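Local coordinates for uncharacterized protein (Trypanosoma congolense, PDB 4E40), which is the haptoglobin-hemoglobin receptor, a cell-surface protein whose helical bundle probably captures host haptoglobin-hemoglobin so that the trypanosome can take up heme, at residues L35-P38 and A39-N43; E218-T221 and A222-K225; N189-K192 and T193-S197; A18-L21 and R22-L25. All coordinates share one frame; numbering follows the deposited sequence. Where two conformers were deposited one is given.

Contact 1: L35-P38 and A39-N43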
loop_
_atom_site.group_PDB
_atom_site.type_symbol
_atom_site.label_atom_id
_atom_site.label_comp_id
_atom_site.label_asym_id
_atom_site.label_seq_id
_atom_site.Cartn_x
_atom_site.Cartn_y
_atom_site.Cartn_z
ATOM N N LEU A 35 0.508 6.542 8.595
ATOM C CA LEU A 35 0.860 6.338 7.174
ATOM C C LEU A 35 0.595 4.890 6.756
ATOM O O LEU A 35 0.080 4.699 5.646
ATOM C CB LEU A 35 2.350 6.661 6.885
ATOM C CG LEU A 35 2.696 8.145 6.751
ATOM C CD1 LEU A 35 4.206 8.326 6.759
ATOM C CD2 LEU A 35 2.135 8.694 5.439
ATOM N N LEU A 36 0.878 3.901 7.631
ATOM C CA LEU A 36 0.794 2.459 7.267
ATOM C C LEU A 36 -0.639 1.970 7.189
ATOM O O LEU A 36 -0.971 1.045 6.397
ATOM C CB LEU A 36 1.596 1.599 8.246
ATOM C CG LEU A 36 1.587 0.085 7.988
ATOM C CD1 LEU A 36 2.332 -0.199 6.681
ATOM C CD2 LEU A 36 2.230 -0.575 9.170
ATOM N N ARG A 37 -1.515 2.614 7.942
ATOM C CA ARG A 37 -2.883 2.104 8.174
ATOM C C ARG A 37 -3.641 1.699 6.909
ATOM O O ARG A 37 -4.165 0.563 6.891
ATOM C CB ARG A 37 -3.668 3.083 9.044
ATOM C CG ARG A 37 -5.062 2.601 9.453
ATOM C CD ARG A 37 -5.014 1.302 10.215
ATOM N NE ARG A 37 -6.373 0.937 10.628
ATOM C CZ ARG A 37 -6.768 -0.306 10.914
ATOM N NH1 ARG A 37 -5.895 -1.315 10.845
ATOM N NH2 ARG A 37 -8.046 -0.542 11.250
ATOM N N PRO A 38 -3.667 2.549 5.853
ATOM C CA PRO A 38 -4.461 2.127 4.678
ATOM C C PRO A 38 -3.947 0.911 3.961
ATOM O O PRO A 38 -4.783 0.183 3.380
ATOM C CB PRO A 38 -4.387 3.324 3.705
ATOM C CG PRO A 38 -4.151 4.507 4.615
ATOM C CD PRO A 38 -3.258 3.963 5.709
ATOM N N ALA A 39 -2.629 0.710 3.937
ATOM C CA ALA A 39 -2.055 -0.473 3.285
ATOM C C ALA A 39 -2.422 -1.687 4.095
ATOM O O ALA A 39 -2.710 -2.733 3.473
ATOM C CB ALA A 39 -0.525 -0.349 3.068
ATOM N N VAL A 40 -2.481 -1.600 5.422
ATOM C CA VAL A 40 -2.818 -2.795 6.257
ATOM C C VAL A 40 -4.291 -3.214 6.040
ATOM O O VAL A 40 -4.617 -4.402 5.784
ATOM C CB VAL A 40 -2.482 -2.551 7.728
ATOM C CG1 VAL A 40 -3.138 -3.599 8.593
ATOM C CG2 VAL A 40 -0.948 -2.540 7.877
ATOM N N ILE A 41 -5.176 -2.226 6.053
ATOM C CA ILE A 41 -6.576 -2.420 5.617
ATOM C C ILE A 41 -6.702 -3.015 4.194
ATOM O O ILE A 41 -7.377 -4.057 4.021
ATOM C CB ILE A 41 -7.399 -1.112 5.818
ATOM C CG1 ILE A 41 -7.403 -0.674 7.278
ATOM C CG2 ILE A 41 -8.862 -1.353 5.458
ATOM C CD1 ILE A 41 -7.670 -1.791 8.258
ATOM N N ARG A 42 -6.076 -2.400 3.196
ATOM C CA ARG A 42 -6.106 -2.918 1.817
ATOM C C ARG A 42 -5.605 -4.359 1.716
ATOM O O ARG A 42 -6.266 -5.240 1.128
ATOM C CB ARG A 42 -5.247 -2.028 0.926
ATOM C CG ARG A 42 -5.371 -2.265 -0.557
ATOM C CD ARG A 42 -6.551 -1.440 -1.101
ATOM N NE ARG A 42 -7.793 -2.130 -0.847
ATOM C CZ ARG A 42 -8.960 -1.833 -1.412
ATOM N NH1 ARG A 42 -9.051 -0.841 -2.284
ATOM N NH2 ARG A 42 -10.025 -2.573 -1.131
ATOM N N ASN A 43 -4.435 -4.599 2.297
ATOM C CA ASN A 43 -3.817 -5.910 2.193
ATOM C C ASN A 43 -4.788 -6.955 2.738
ATOM O O ASN A 43 -4.839 -8.088 2.225
ATOM C CB ASN A 43 -2.460 -5.925 2.969
ATOM C CG ASN A 43 -1.595 -7.152 2.623
ATOM O OD1 ASN A 43 -1.619 -7.693 1.506
ATOM N ND2 ASN A 43 -0.855 -7.595 3.581
#
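Arg37 and Ile41, one helical turn apart, meet with the arginine's flat end against the isoleucine's terminal methyl. Arg37 leaves the backbone with CG opposite its own N, then bends sharply at the next bond (chi2 59°), which swings the guanidinium forward along the helix. Ile41 CD1 comes up under one face of that group, 3.0 Å from its plane and displaced toward the rim. CD1 is 3.2 Å from Arg37 CZ, a tight fit that holds a charged group against a hydrocarbon with no polar bond between the two side chains. Beside this pair, Leu36 CG rests on Val40 CG2 at 3.7 Å. The valine's chi1 of 166° sets CG1 opposite the backbone N and leaves CG2 to face the leucine.

The helix beneath is kinked at Pro38, whose N has no hydrogen to give to the preceding turn, while the Pro38 carbonyl still accepts from Arg42 N (O to N 2.9 Å). Leu36 O takes Val40 N at 3.2 Å and, weakly, Ala39 N at 3.0 Å (N-H...O 124°). Arg42, folded at two successive torsions in the conformer described, leads away from Pro38 and lies on Val212 and Ala216 of helix 192-246. It is a heme b-binding residue of this receptor, although no heme is bound to this chain. The motif is a proline-kinked helix within a long helical bundle.

Contact 2: E218-T221 and A222-K225; sequences ELET and ALEK
Two different first torsions bring Glu220 and Glu224 together: Glu220 starts with CG opposite its backbone N and then folds at chi2 (46°), whereas Glu224 has CG beside its own N (chi1 -69°) and runs on extended. The two chains consequently cross at about a right angle, with carboxylate planes 50° apart, and Glu220 OE1 stands 3.3 Å from Glu224 OE2. Both atoms are acceptors, so this is a meeting of like charges, which would tend to raise the proton affinity of one or both groups. Glu224 OE2 also lies 3.4 Å from Glu220 CG, so the second carboxylate leans partly on the methylene of the first.

Water 1 donates to Glu224 OE1 at 2.6 Å and is hydrogen-bonded at 2.9 Å to Thr221 OG1, joining residues three apart on the surface; the same hydroxyl is bonded to Glu217 O one turn back. Thr221 CG2 meanwhile runs alongside the Lys225 chain, 3.9 Å from its CE.

On the inward side, Leu219 and Leu223 run alongside each other, CD2 of the first 3.7 Å from CD1 of the second. Glu218 forms salt bridges with Arg215, earlier on its own helix, and with Lys111 of helix 82-147. Leu219 packs between helix 82-147, on Val112, and helix 28-73, on Ser49, while Leu223 lies on Ser53, Ile56 and heme-binding Lys52 of helix 28-73.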
loop_
_atom_site.group_PDB
_atom_site.type_symbol
_atom_site.label_atom_id
_atom_site.label_comp_id
_atom_site.label_asym_id
_atom_site.label_seq_id
_atom_site.Cartn_x
_atom_site.Cartn_y
_atom_site.Cartn_z
ATOM N N GLU A 218 -6.000 -0.503 -9.784
ATOM C CA GLU A 218 -5.746 -1.365 -10.975
ATOM C C GLU A 218 -6.341 -2.758 -10.831
ATOM O O GLU A 218 -6.921 -3.340 -11.801
ATOM C CB GLU A 218 -4.257 -1.419 -11.306
ATOM C CG GLU A 218 -3.648 -0.085 -11.749
ATOM C CD GLU A 218 -2.162 0.040 -11.473
ATOM O OE1 GLU A 218 -1.545 -0.945 -10.991
ATOM O OE2 GLU A 218 -1.609 1.143 -11.695
ATOM N N LEU A 219 -6.255 -3.318 -9.632
ATOM C CA LEU A 219 -6.895 -4.601 -9.327
ATOM C C LEU A 219 -8.405 -4.568 -9.566
ATOM O O LEU A 219 -8.997 -5.461 -10.220
ATOM C CB LEU A 219 -6.557 -5.012 -7.880
ATOM C CG LEU A 219 -6.911 -6.438 -7.460
ATOM C CD1 LEU A 219 -6.119 -6.657 -6.173
ATOM C CD2 LEU A 219 -8.398 -6.717 -7.238
ATOM N N GLU A 220 -9.012 -3.503 -9.054
ATOM C CA GLU A 220 -10.436 -3.345 -9.184
ATOM C C GLU A 220 -10.825 -3.158 -10.625
ATOM O O GLU A 220 -11.877 -3.735 -11.016
ATOM C CB GLU A 220 -10.908 -2.132 -8.344
ATOM C CG GLU A 220 -12.423 -1.988 -8.328
ATOM C CD GLU A 220 -13.233 -3.248 -8.073
ATOM O OE1 GLU A 220 -14.204 -3.443 -8.855
ATOM O OE2 GLU A 220 -12.961 -4.033 -7.117
ATOM N N THR A 221 -10.031 -2.454 -11.412
ATOM C CA THR A 221 -10.346 -2.258 -12.851
ATOM C C THR A 221 -10.309 -3.616 -13.588
ATOM O O THR A 221 -11.187 -3.950 -14.393
ATOM C CB THR A 221 -9.402 -1.269 -13.480
ATOM O OG1 THR A 221 -9.694 0.008 -12.899
ATOM C CG2 THR A 221 -9.566 -1.207 -14.996
ATOM N N ALA A 222 -9.310 -4.411 -13.255
ATOM C CA ALA A 222 -9.267 -5.778 -13.886
ATOM C C ALA A 222 -10.368 -6.710 -13.447
ATOM O O ALA A 222 -10.837 -7.536 -14.260
ATOM C CB ALA A 222 -7.867 -6.389 -13.620
ATOM N N LEU A 223 -10.798 -6.687 -12.198
ATOM C CA LEU A 223 -11.889 -7.505 -11.781
ATOM C C LEU A 223 -13.108 -7.056 -12.590
ATOM O O LEU A 223 -13.848 -7.931 -13.001
ATOM C CB LEU A 223 -12.253 -7.397 -10.289
ATOM C CG LEU A 223 -11.591 -8.340 -9.297
ATOM C CD1 LEU A 223 -11.810 -7.931 -7.849
ATOM C CD2 LEU A 223 -11.953 -9.798 -9.508
ATOM N N GLU A 224 -13.306 -5.734 -12.763
ATOM C CA GLU A 224 -14.482 -5.227 -13.560
ATOM C C GLU A 224 -14.432 -5.827 -14.984
ATOM O O GLU A 224 -15.484 -6.292 -15.485
ATOM C CB GLU A 224 -14.545 -3.667 -13.634
ATOM C CG GLU A 224 -14.888 -2.969 -12.299
ATOM C CD GLU A 224 -14.309 -1.538 -12.169
ATOM O OE1 GLU A 224 -13.834 -0.946 -13.188
ATOM O OE2 GLU A 224 -14.275 -1.009 -11.021
ATOM N N LYS A 225 -13.277 -5.775 -15.626
ATOM C CA LYS A 225 -13.133 -6.265 -17.006
ATOM C C LYS A 225 -13.391 -7.783 -16.987
ATOM O O LYS A 225 -14.043 -8.317 -17.899
ATOM C CB LYS A 225 -11.789 -5.888 -17.613
ATOM C CG LYS A 225 -11.554 -4.340 -17.747
ATOM C CD LYS A 225 -10.238 -4.078 -18.522
ATOM C CE LYS A 225 -9.817 -2.615 -18.596
ATOM N NZ LYS A 225 -10.468 -1.963 -19.767
HETATM O O HOH W 1 -12.320 1.048 -12.369
#

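Contact 3: N189-K192 and T193-S197; sequences NAVK and TTFQS
Phe195 N donates to Val191 O at 2.8 Å with an N-H...O angle of 165°, the first of two bonds that close the opening turn of helix 192-246. The second joins Gln196 N to Lys192 O at 3.1 Å. Two waters extend the polar network back into the loop: water 2 gives a hydrogen to Asn189 O (2.7 Å) and accepts from Thr193 N (3.0 Å), while water 3 donates to Ala190 O and is hydrogen-bonded to Thr194 OG1 at 2.9 Å. Ala190 O also receives Lys139 NZ of helix 82-147, and Lys192 forms a salt bridge with Glu187.

Beneath these bonds, the Val191 and Phe195 side chains extend in the same direction. Val191 CB sits over one ring face in a CH-pi contact, 3.9 Å from the Phe195 centroid and 24° off the ring normal. With chi1 at -76°, CG2 is flanked by both backbone neighbours of CA and comes within 3.3 Å of Phe195 CE2. Val191 O lies above the same ring.

Val191 holds the N-cap position but has no polar side-chain atom to offer. Water 2 supplies the acceptor for Thr193 N instead, so the helix start combines solvent capping on its polar side with Val191 packed over the Phe195 ring on its apolar side.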
loop_
_atom_site.group_PDB
_atom_site.type_symbol
_atom_site.label_atom_id
_atom_site.label_comp_id
_atom_site.label_asym_id
_atom_site.label_seq_id
_atom_site.Cartn_x
_atom_site.Cartn_y
_atom_site.Cartn_z
ATOM N N ASN A 189 27.274 13.198 15.594
ATOM C CA ASN A 189 27.419 11.779 15.331
ATOM C C ASN A 189 26.580 10.834 16.120
ATOM O O ASN A 189 26.320 9.733 15.649
ATOM C CB ASN A 189 28.875 11.398 15.617
ATOM C CG ASN A 189 29.781 11.767 14.500
ATOM O OD1 ASN A 189 29.356 12.382 13.523
ATOM N ND2 ASN A 189 31.044 11.364 14.612
ATOM N N ALA A 190 26.069 11.250 17.276
ATOM C CA ALA A 190 25.212 10.376 18.049
ATOM C C ALA A 190 23.868 10.166 17.413
ATOM O O ALA A 190 23.174 9.227 17.764
ATOM C CB ALA A 190 25.023 10.951 19.454
ATOM N N VAL A 191 23.505 11.041 16.489
ATOM C CA VAL A 191 22.132 11.026 15.944
ATOM C C VAL A 191 22.049 11.244 14.447
ATOM O O VAL A 191 20.976 11.032 13.875
ATOM C CB VAL A 191 21.222 12.072 16.658
ATOM C CG1 VAL A 191 20.805 11.581 18.059
ATOM C CG2 VAL A 191 21.928 13.441 16.733
ATOM N N LYS A 192 23.131 11.680 13.797
ATOM C CA LYS A 192 23.007 12.111 12.403
ATOM C C LYS A 192 22.409 11.051 11.476
ATOM O O LYS A 192 21.486 11.326 10.680
ATOM C CB LYS A 192 24.377 12.574 11.846
ATOM C CG LYS A 192 24.369 12.928 10.358
ATOM C CD LYS A 192 25.767 13.389 9.984
ATOM C CE LYS A 192 26.016 13.264 8.491
ATOM N NZ LYS A 192 25.747 14.511 7.757
ATOM N N THR A 193 22.965 9.846 11.552
ATOM C CA THR A 193 22.445 8.781 10.673
ATOM C C THR A 193 21.057 8.304 11.091
ATOM O O THR A 193 20.265 7.959 10.228
ATOM C CB THR A 193 23.453 7.602 10.547
ATOM O OG1 THR A 193 23.563 6.965 11.815
ATOM C CG2 THR A 193 24.818 8.111 10.140
ATOM N N THR A 194 20.756 8.346 12.394
ATOM C CA THR A 194 19.439 8.045 12.907
ATOM C C THR A 194 18.387 8.989 12.331
ATOM O O THR A 194 17.351 8.554 11.793
ATOM C CB THR A 194 19.464 8.073 14.427
ATOM O OG1 THR A 194 20.396 7.073 14.884
ATOM C CG2 THR A 194 18.078 7.754 14.979
ATOM N N PHE A 195 18.700 10.271 12.338
ATOM C CA PHE A 195 17.762 11.264 11.768
ATOM C C PHE A 195 17.567 11.073 10.268
ATOM O O PHE A 195 16.414 11.103 9.766
ATOM C CB PHE A 195 18.279 12.709 11.971
ATOM C CG PHE A 195 18.301 13.204 13.396
ATOM C CD1 PHE A 195 17.328 12.851 14.392
ATOM C CD2 PHE A 195 19.328 14.082 13.751
ATOM C CE1 PHE A 195 17.384 13.409 15.674
ATOM C CE2 PHE A 195 19.361 14.662 15.003
ATOM C CZ PHE A 195 18.401 14.320 15.984
ATOM N N GLN A 196 18.652 10.852 9.508
ATOM C CA GLN A 196 18.519 10.607 8.088
ATOM C C GLN A 196 17.706 9.358 7.812
ATOM O O GLN A 196 16.879 9.379 6.897
ATOM C CB GLN A 196 19.879 10.505 7.385
ATOM C CG GLN A 196 19.720 10.668 5.851
ATOM C CD GLN A 196 18.689 11.756 5.422
ATOM O OE1 GLN A 196 17.628 11.444 4.782
ATOM N NE2 GLN A 196 18.964 13.038 5.797
ATOM N N SER A 197 17.863 8.329 8.652
ATOM C CA SER A 197 17.121 7.077 8.415
ATOM C C SER A 197 15.624 7.292 8.649
ATOM O O SER A 197 14.789 6.684 8.005
ATOM C CB SER A 197 17.665 5.955 9.310
ATOM O OG SER A 197 17.099 6.103 10.596
HETATM O O HOH W 2 25.474 9.126 13.117
HETATM O O HOH W 3 20.478 7.906 17.660
#

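Contact 4: A18-L21 and R22-L25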
loop_
_atom_site.group_PDB
_atom_site.type_symbol
_atom_site.label_atom_id
_atom_site.label_comp_id
_atom_site.label_asym_id
_atom_site.label_seq_id
_atom_site.Cartn_x
_atom_site.Cartn_y
_atom_site.Cartn_z
ATOM N N ALA A 18 15.109 22.789 19.908
ATOM C CA ALA A 18 15.302 21.389 20.373
ATOM C C ALA A 18 14.031 20.863 21.010
ATOM O O ALA A 18 13.707 19.687 20.815
ATOM C CB ALA A 18 16.483 21.312 21.346
ATOM N N CYS A 19 13.282 21.723 21.710
ATOM C CA CYS A 19 11.969 21.320 22.302
ATOM C C CYS A 19 11.033 20.875 21.193
ATOM O O CYS A 19 10.438 19.783 21.256
ATOM C CB CYS A 19 11.372 22.544 23.026
ATOM S SG CYS A 19 10.070 21.970 24.144
ATOM N N GLU A 20 10.939 21.706 20.127
ATOM C CA GLU A 20 10.067 21.339 18.987
ATOM C C GLU A 20 10.571 20.060 18.309
ATOM O O GLU A 20 9.775 19.206 17.912
ATOM C CB GLU A 20 9.943 22.476 17.967
ATOM C CG GLU A 20 9.056 22.136 16.748
ATOM C CD GLU A 20 7.671 21.645 17.132
ATOM O OE1 GLU A 20 7.224 21.920 18.282
ATOM O OE2 GLU A 20 7.013 20.958 16.315
ATOM N N LEU A 21 11.879 19.949 18.097
ATOM C CA LEU A 21 12.434 18.745 17.474
ATOM C C LEU A 21 12.075 17.496 18.295
ATOM O O LEU A 21 11.711 16.467 17.721
ATOM C CB LEU A 21 13.955 18.839 17.363
ATOM C CG LEU A 21 14.715 17.649 16.776
ATOM C CD1 LEU A 21 14.205 17.280 15.371
ATOM C CD2 LEU A 21 16.232 17.831 16.759
ATOM N N ARG A 22 12.231 17.587 19.620
ATOM C CA ARG A 22 11.914 16.417 20.455
ATOM C C ARG A 22 10.445 16.025 20.279
ATOM O O ARG A 22 10.153 14.809 20.193
ATOM C CB ARG A 22 12.208 16.743 21.932
ATOM C CG ARG A 22 12.152 15.497 22.835
ATOM C CD ARG A 22 10.798 15.432 23.589
ATOM N NE ARG A 22 10.554 16.610 24.421
ATOM C CZ ARG A 22 11.124 16.878 25.623
ATOM N NH1 ARG A 22 11.992 16.030 26.196
ATOM N NH2 ARG A 22 10.833 18.007 26.269
ATOM N N ALA A 23 9.539 16.994 20.252
ATOM C CA ALA A 23 8.099 16.707 20.054
ATOM C C ALA A 23 7.842 16.050 18.701
ATOM O O ALA A 23 7.040 15.103 18.610
ATOM C CB ALA A 23 7.228 17.937 20.211
ATOM N N GLN A 24 8.607 16.478 17.673
ATOM C CA GLN A 24 8.459 15.817 16.346
ATOM C C GLN A 24 8.983 14.373 16.365
ATOM O O GLN A 24 8.349 13.469 15.837
ATOM C CB GLN A 24 9.238 16.564 15.258
ATOM C CG GLN A 24 8.783 17.999 15.031
ATOM C CD GLN A 24 7.805 18.204 13.960
ATOM O OE1 GLN A 24 6.759 18.860 14.199
ATOM N NE2 GLN A 24 7.972 17.514 12.879
ATOM N N LEU A 25 10.170 14.147 16.963
ATOM C CA LEU A 25 10.768 12.816 17.000
ATOM C C LEU A 25 9.810 11.895 17.763
ATOM O O LEU A 25 9.586 10.757 17.318
ATOM C CB LEU A 25 12.147 12.865 17.696
ATOM C CG LEU A 25 13.182 13.634 16.804
ATOM C CD1 LEU A 25 14.402 13.967 17.672
ATOM C CD2 LEU A 25 13.584 12.864 15.544
HETATM O O HOH W 4 9.071 18.756 23.566
#
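Arg22 begins its path against the turn before it, with CB 3.5 Å from Ala18 O, the carbonyl that also accepts its backbone N. From there CG lies opposite the backbone N, and bends at chi2 (-100°) and chi3 (-59°) fold the chain back toward Cys19. NE gives its hydrogen to water 4 at 2.7 Å, the water lying at the guanidinium edge and in its plane. Water 4 in turn donates to Cys19 O at 2.9 Å, so this carbonyl has two bonds, the other from Ala23 N at 3.1 Å. At the tip, NH1 is hydrogen-bonded to Ser141 OG of helix 82-147, with weaker help from a long ion pair of NH1 with Glu164 and a weak bond from NH2 to Ser163 O. The guanidinium is thus held mainly by the water at NE and the serine at NH1.

Another side of the helix carries Leu21 and Leu25, with CG of Leu21 3.8 Å from CD1 of Leu25, and both leucines pack on Leu175 of helix 172-180. The site is a short N-terminal helix joined through the Cys19-Cys162 disulfide to the loop holding Cys162, and by a buried arginine to helix 82-147 and that loop.

How the contacts relate
Along the chain the order is contact 4 (helix 12-26), contact 1 (helix 28-73), contact 3 (the entry to helix 192-246) and contact 2 (farther along that helix). Contacts 3 and 4 touch although far apart in sequence: their centres are 15 Å apart and Phe195 CE1 lies 3.6 Å from Leu25 CD1. Contact 2 is on the other side of the chain's centre, about 43 Å from contact 3 between centres, so the two lie far apart on the same long helix. Contact 1 is nearer the middle, 19 Å from contact 2 between centres. Contact 1 holds heme-binding Arg42 and contact 2 packs on Lys52, whereas 3 and 4 lie away from that site, at the disulfide-bearing part of the bundle.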